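Local coordinates for protein putative peptidyl-prolyl cis-trans isomerase Cbf2 (Campylobacter jejuni, PDB 3RFW) that is a SurA-like chaperone that probably catalyses the cis-trans isomerisation of peptidyl-prolyl bonds, at residues Lys9-Thr14 and Gln42-Gln47. Numbering follows the deposited sequence.
Sequences KSISDT and QQYIMQ
Ile-11, on the short strand 9-12, packs against Tyr-44 and Ile-45 of helix 34-56, and the contact is apolar throughout. The methyl CG2 of Ile-11 meets the phenol ring obliquely, 3.9 Å from both CD1 and CE1 of Tyr-44. CD1 of Ile-11 also comes up to the ring, 4.2 Å from CE1 of Tyr-44, so that this ring carbon is met by both branches of the isoleucine, more closely by CG2. With its CG anti to the backbone N (chi1 177°), Tyr-44 carries the ring out to where its CD1-CE1 bond meets Ile-11. A looser touch joins the two isoleucines, CG1 of Ile-11 lying 4.5 Å from CG1 of Ile-45.

Polar interactions lie around this apolar patch. Ser-12 is the N-cap of helix 13-24, its side chain capping a backbone N in the first turn, while OE1 of Glu-15 accepts the N-H of Ser-12, an arrangement consistent with a capping box; OE2 of the same carboxylate is hydrogen-bonded to the hydroxyl of Tyr-44, which links helix 34-56 to the start of helix 13-24.

Strand 9-12 pairs antiparallel with strand 2-6, whose Val-6 touches both isoleucines, and Tyr-251 of the second subunit packs on Ile-45. Helix 13-24 adds Val-16 against Ile-11 and Tyr-44, and Phe-19 edge-to-face with the tyrosine. The contact thereby seats the N-terminal hairpin on helix 34-56, far from the centre of the elongated chain.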
ATOM      1  N   LYS A   9      42.928 -18.495   6.359  1.00 43.25           N
ATOM      2  CA  LYS A   9      42.799 -17.075   6.623  1.00 41.77           C
ATOM      3  C   LYS A   9      41.729 -16.798   7.668  1.00 42.46           C
ATOM      4  O   LYS A   9      40.568 -17.236   7.543  1.00 41.25           O
ATOM      5  CB  LYS A   9      42.489 -16.318   5.327  1.00 42.48           C
ATOM      6  CG  LYS A   9      42.046 -14.870   5.575  1.00 48.85           C
ATOM      7  CD  LYS A   9      41.691 -14.105   4.281  1.00 56.42           C
ATOM      8  CE  LYS A   9      40.159 -14.033   4.058  1.00 56.60           C
ATOM      9  NZ  LYS A   9      39.488 -13.588   5.297  1.00 57.62           N
ATOM     10  N   SER A  10      42.084 -15.927   8.592  1.00 41.61           N
ATOM     11  CA  SER A  10      41.255 -15.544   9.707  1.00 44.10           C
ATOM     12  C   SER A  10      40.069 -14.664   9.304  1.00 43.53           C
ATOM     13  O   SER A  10      40.186 -13.788   8.454  1.00 44.36           O
ATOM     14  CB  SER A  10      42.116 -14.783  10.723  1.00 45.20           C
ATOM     15  OG  SER A  10      42.829 -15.706  11.526  1.00 54.66           O
ATOM     16  N   ILE A  11      38.917 -14.940   9.906  1.00 43.33           N
ATOM     17  CA  ILE A  11      37.758 -14.083   9.803  1.00 40.85           C
ATOM     18  C   ILE A  11      37.560 -13.519  11.212  1.00 41.29           C
ATOM     19  O   ILE A  11      37.393 -14.278  12.168  1.00 40.50           O
ATOM     20  CB  ILE A  11      36.499 -14.905   9.365  1.00 42.37           C
ATOM     21  CG1 ILE A  11      36.755 -15.671   8.056  1.00 42.46           C
ATOM     22  CG2 ILE A  11      35.229 -14.052   9.301  1.00 32.67           C
ATOM     23  CD1 ILE A  11      36.755 -14.815   6.778  1.00 39.43           C
ATOM     24  N   SER A  12      37.616 -12.191  11.337  1.00 39.85           N
ATOM     25  CA  SER A  12      37.318 -11.523  12.609  1.00 40.28           C
ATOM     26  C   SER A  12      35.825 -11.391  12.877  1.00 39.75           C
ATOM     27  O   SER A  12      35.021 -11.387  11.946  1.00 37.03           O
ATOM     28  CB  SER A  12      37.944 -10.128  12.645  1.00 41.46           C
ATOM     29  OG  SER A  12      37.538  -9.337  11.536  1.00 40.33           O
ATOM     30  N   ASP A  13      35.480 -11.181  14.145  1.00 38.77           N
ATOM     31  CA  ASP A  13      34.143 -10.768  14.519  1.00 40.22           C
ATOM     32  C   ASP A  13      33.827  -9.353  14.043  1.00 39.54           C
ATOM     33  O   ASP A  13      32.696  -9.065  13.629  1.00 42.36           O
ATOM     34  CB  ASP A  13      33.937 -10.888  16.032  1.00 42.11           C
ATOM     35  CG  ASP A  13      34.934 -10.061  16.831  1.00 44.60           C
ATOM     36  OD1 ASP A  13      35.826  -9.402  16.245  1.00 46.28           O
ATOM     37  OD2 ASP A  13      34.826 -10.083  18.064  1.00 51.01           O
ATOM     38  N   THR A  14      34.859  -8.521  14.005  1.00 37.39           N
ATOM     39  CA  THR A  14      34.821  -7.175  13.456  1.00 35.68           C
ATOM     40  C   THR A  14      34.232  -7.084  12.045  1.00 37.69           C
ATOM     41  O   THR A  14      33.409  -6.195  11.756  1.00 37.36           O
ATOM     42  CB  THR A  14      36.263  -6.592  13.380  1.00 39.02           C
ATOM     43  OG1 THR A  14      36.987  -6.908  14.580  1.00 40.32           O
ATOM     44  CG2 THR A  14      36.221  -5.081  13.202  1.00 35.69           C
ATOM     45  N   GLN A  42      28.511 -18.067   9.000  1.00 38.59           N
ATOM     46  CA  GLN A  42      28.376 -18.929   7.809  1.00 41.55           C
ATOM     47  C   GLN A  42      28.009 -18.108   6.591  1.00 38.42           C
ATOM     48  O   GLN A  42      28.563 -18.291   5.526  1.00 37.61           O
ATOM     49  CB  GLN A  42      27.248 -19.968   7.984  1.00 40.67           C
ATOM     50  CG  GLN A  42      27.574 -21.153   8.882  1.00 52.26           C
ATOM     51  CD  GLN A  42      26.561 -22.290   8.710  1.00 67.24           C
ATOM     52  OE1 GLN A  42      26.024 -22.821   9.690  1.00 66.81           O
ATOM     53  NE2 GLN A  42      26.247 -22.617   7.450  1.00 62.32           N
ATOM     54  N   GLN A  43      26.934 -17.347   6.722  1.00 38.11           N
ATOM     55  CA  GLN A  43      26.498 -16.471   5.654  1.00 37.11           C
ATOM     56  C   GLN A  43      27.642 -15.559   5.136  1.00 36.10           C
ATOM     57  O   GLN A  43      27.868 -15.450   3.925  1.00 34.04           O
ATOM     58  CB  GLN A  43      25.319 -15.649   6.139  1.00 35.10           C
ATOM     59  CG  GLN A  43      24.673 -14.846   5.037  1.00 48.25           C
ATOM     60  CD  GLN A  43      23.266 -14.374   5.398  1.00 59.57           C
ATOM     61  OE1 GLN A  43      22.668 -14.813   6.405  1.00 62.26           O
ATOM     62  NE2 GLN A  43      22.722 -13.485   4.570  1.00 53.49           N
ATOM     63  N   TYR A  44      28.433 -15.022   6.058  1.00 31.94           N
ATOM     64  CA  TYR A  44      29.505 -14.089   5.711  1.00 31.33           C
ATOM     65  C   TYR A  44      30.641 -14.796   4.989  1.00 30.58           C
ATOM     66  O   TYR A  44      31.131 -14.317   3.944  1.00 32.32           O
ATOM     67  CB  TYR A  44      30.036 -13.375   6.970  1.00 29.79           C
ATOM     68  CG  TYR A  44      31.213 -12.447   6.674  1.00 32.57           C
ATOM     69  CD1 TYR A  44      32.525 -12.922   6.713  1.00 30.44           C
ATOM     70  CD2 TYR A  44      31.000 -11.148   6.207  1.00 32.54           C
ATOM     71  CE1 TYR A  44      33.596 -12.144   6.290  1.00 32.58           C
ATOM     72  CE2 TYR A  44      32.082 -10.331   5.829  1.00 37.71           C
ATOM     73  CZ  TYR A  44      33.372 -10.825   5.886  1.00 37.56           C
ATOM     74  OH  TYR A  44      34.440 -10.006   5.551  1.00 37.54           O
ATOM     75  N   ILE A  45      30.956 -16.008   5.455  1.00 30.31           N
ATOM     76  CA  ILE A  45      31.965 -16.870   4.796  1.00 28.74           C
ATOM     77  C   ILE A  45      31.530 -17.234   3.374  1.00 26.93           C
ATOM     78  O   ILE A  45      32.311 -17.234   2.419  1.00 27.81           O
ATOM     79  CB  ILE A  45      32.200 -18.167   5.670  1.00 29.71           C
ATOM     80  CG1 ILE A  45      32.994 -17.780   6.934  1.00 31.60           C
ATOM     81  CG2 ILE A  45      32.911 -19.226   4.846  1.00 27.36           C
ATOM     82  CD1 ILE A  45      32.977 -18.799   8.062  1.00 40.40           C
ATOM     83  N   MET A  46      30.246 -17.481   3.210  1.00 28.12           N
ATOM     84  CA  MET A  46      29.702 -17.797   1.887  1.00 30.31           C
ATOM     85  C   MET A  46      29.831 -16.590   0.955  1.00 30.74           C
ATOM     86  O   MET A  46      30.278 -16.729  -0.201  1.00 32.08           O
ATOM     87  CB  MET A  46      28.239 -18.259   2.011  1.00 31.42           C
ATOM     88  CG  MET A  46      27.450 -18.286   0.686  1.00 43.84           C
ATOM     89  SD  MET A  46      27.984 -19.736  -0.239  1.00 64.14           S
ATOM     90  CE  MET A  46      27.266 -20.984   0.849  1.00 63.43           C
ATOM     91  N   GLN A  47      29.449 -15.414   1.452  1.00 29.67           N
ATOM     92  CA  GLN A  47      29.716 -14.127   0.758  1.00 32.21           C
ATOM     93  C   GLN A  47      31.208 -13.976   0.432  1.00 28.45           C
ATOM     94  O   GLN A  47      31.569 -13.753  -0.684  1.00 30.57           O
ATOM     95  CB  GLN A  47      29.198 -12.937   1.619  1.00 31.15           C
ATOM     96  CG  GLN A  47      29.442 -11.508   1.050  1.00 35.50           C
ATOM     97  CD  GLN A  47      30.755 -10.849   1.540  1.00 40.07           C
ATOM     98  OE1 GLN A  47      31.462 -11.359   2.427  1.00 40.25           O
ATOM     99  NE2 GLN A  47      31.057  -9.688   0.986  1.00 40.78           N
TER